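UPF0270 protein PA3463 (Pseudomonas aeruginosa, PDB 1Y0N) is of unknown function and belongs to the uncharacterised UPF0270 family. Local coordinates at residues A[9-12]-A[13-16]. Sequence-based numbering, arbitrary orientation.
Sequences LLEA and DTLN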
ATOM      1  N   LEU A   9      -6.013  -2.656  -9.066  1.00 45.81           N
ATOM      2  CA  LEU A   9      -7.300  -3.315  -8.881  1.00 46.97           C
ATOM      3  C   LEU A   9      -8.166  -2.469  -7.934  1.00 46.61           C
ATOM      4  O   LEU A   9      -9.367  -2.685  -7.859  1.00 48.50           O
ATOM      5  CB  LEU A   9      -7.074  -4.728  -8.328  1.00 46.34           C
ATOM      6  CG  LEU A   9      -8.234  -5.725  -8.261  1.00 48.83           C
ATOM      7  CD1 LEU A   9      -8.637  -6.111  -9.693  1.00 50.17           C
ATOM      8  CD2 LEU A   9      -7.839  -6.944  -7.431  1.00 47.40           C
ATOM      9  N   LEU A  10      -7.567  -1.485  -7.253  1.00 45.43           N
ATOM     10  CA  LEU A  10      -8.262  -0.740  -6.197  1.00 45.29           C
ATOM     11  C   LEU A  10      -9.119   0.410  -6.671  1.00 45.81           C
ATOM     12  O   LEU A  10      -8.816   1.127  -7.626  1.00 45.32           O
ATOM     13  CB  LEU A  10      -7.345  -0.244  -5.075  1.00 44.61           C
ATOM     14  CG  LEU A  10      -6.844  -1.251  -4.051  1.00 44.54           C
ATOM     15  CD1 LEU A  10      -6.022  -0.537  -3.036  1.00 43.09           C
ATOM     16  CD2 LEU A  10      -7.942  -2.062  -3.361  1.00 41.22           C
ATOM     17  N   GLU A  11     -10.215   0.547  -5.958  1.00 47.15           N
ATOM     18  CA  GLU A  11     -11.126   1.677  -6.091  1.00 48.34           C
ATOM     19  C   GLU A  11     -10.295   2.958  -5.830  1.00 48.47           C
ATOM     20  O   GLU A  11      -9.549   3.023  -4.842  1.00 48.29           O
ATOM     21  CB  GLU A  11     -12.243   1.437  -5.055  1.00 48.19           C
ATOM     22  CG  GLU A  11     -13.475   2.281  -5.224  1.00 51.56           C
ATOM     23  CD  GLU A  11     -13.294   3.626  -4.581  1.00 52.85           C
ATOM     24  OE1 GLU A  11     -13.029   3.651  -3.363  1.00 52.13           O
ATOM     25  OE2 GLU A  11     -13.384   4.634  -5.298  1.00 53.60           O
ATOM     26  N   ALA A  12     -10.382   3.963  -6.704  1.00 48.09           N
ATOM     27  CA  ALA A  12      -9.422   5.090  -6.635  1.00 47.98           C
ATOM     28  C   ALA A  12      -9.380   5.846  -5.305  1.00 48.27           C
ATOM     29  O   ALA A  12      -8.293   6.208  -4.815  1.00 47.46           O
ATOM     30  CB  ALA A  12      -9.602   6.059  -7.835  1.00 48.71           C
ATOM     31  N   ASP A  13     -10.542   6.041  -4.684  1.00 48.28           N
ATOM     32  CA  ASP A  13     -10.600   6.740  -3.398  1.00 48.93           C
ATOM     33  C   ASP A  13     -10.066   5.934  -2.244  1.00 46.66           C
ATOM     34  O   ASP A  13      -9.459   6.501  -1.347  1.00 45.95           O
ATOM     35  CB  ASP A  13     -12.027   7.202  -3.027  1.00 50.51           C
ATOM     36  CG  ASP A  13     -12.482   8.428  -3.832  1.00 55.10           C
ATOM     37  OD1 ASP A  13     -11.656   9.055  -4.556  1.00 59.22           O
ATOM     38  OD2 ASP A  13     -13.688   8.751  -3.755  1.00 60.74           O
ATOM     39  N   THR A  14     -10.351   4.641  -2.214  1.00 44.50           N
ATOM     40  CA  THR A  14      -9.765   3.875  -1.159  1.00 44.07           C
ATOM     41  C   THR A  14      -8.233   3.896  -1.358  1.00 41.00           C
ATOM     42  O   THR A  14      -7.546   4.056  -0.404  1.00 39.84           O
ATOM     43  CB  THR A  14     -10.374   2.412  -0.876  1.00 44.96           C
ATOM     44  OG1 THR A  14      -9.654   1.397  -1.604  1.00 51.94           O
ATOM     45  CG2 THR A  14     -11.866   2.302  -1.143  1.00 45.24           C
ATOM     46  N   LEU A  15      -7.728   3.799  -2.589  1.00 38.99           N
ATOM     47  CA  LEU A  15      -6.257   3.875  -2.796  1.00 38.62           C
ATOM     48  C   LEU A  15      -5.652   5.197  -2.277  1.00 38.07           C
ATOM     49  O   LEU A  15      -4.579   5.205  -1.682  1.00 35.77           O
ATOM     50  CB  LEU A  15      -5.839   3.630  -4.257  1.00 36.63           C
ATOM     51  CG  LEU A  15      -4.328   3.680  -4.587  1.00 37.38           C
ATOM     52  CD1 LEU A  15      -3.439   2.808  -3.657  1.00 36.14           C
ATOM     53  CD2 LEU A  15      -4.064   3.257  -6.004  1.00 36.20           C
ATOM     54  N   ASN A  16      -6.359   6.312  -2.493  1.00 38.85           N
ATOM     55  CA  ASN A  16      -5.848   7.644  -2.067  1.00 38.58           C
ATOM     56  C   ASN A  16      -5.734   7.746  -0.599  1.00 36.15           C
ATOM     57  O   ASN A  16      -4.734   8.261  -0.098  1.00 34.63           O
ATOM     58  CB  ASN A  16      -6.696   8.813  -2.615  1.00 40.71           C
ATOM     59  CG  ASN A  16      -6.660   8.879  -4.126  1.00 44.86           C
ATOM     60  OD1 ASN A  16      -5.682   8.450  -4.743  1.00 51.50           O
ATOM     61  ND2 ASN A  16      -7.756   9.379  -4.741  1.00 48.74           N
TER
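The carboxylate of Glu11 turns one face to the first turn of the helix, where the backbone N-H groups of Asp13 and Thr14 meet it. Asp13 CB lies close to the carboxylate plane, at the edge between the two oxygens, 3.7 Å from both Glu11 OE1 and Glu11 OE2. Asp13 N reaches OE2 of Glu11 from well above the plane, at 3.2 Å and 159°; the Thr14 N bond to Glu11 OE1 is less sure, because OE1 is modelled too close to the Thr14 methyl. With CG anti to the backbone N (chi1 -166°) and the chain bent at chi2, the acid folds back over the helix end. The Asp13 carboxylate stands almost perpendicular to it, with Asp13 OD2 4.4 Å from Glu11 OE2, a proximity of like charges that the helix N-terminus probably eases. Glu11 is thus the N-cap of helix 12-24, which follows the loop after strand 3-4. The i to i+4 helix bonds start here: Leu15 N donates to Glu11 O at 3.0 Å, nearly straight, and Asn16 N to Ala12 O at 3.0 Å. Asn16 OD1 is hydrogen-bonded to NH2 of Arg44, joining helix 36-48. On the inner side, Leu10 CB packs 4.2 Å from Leu15 CB, and both leucines rest on Ile54 of strand 52-56.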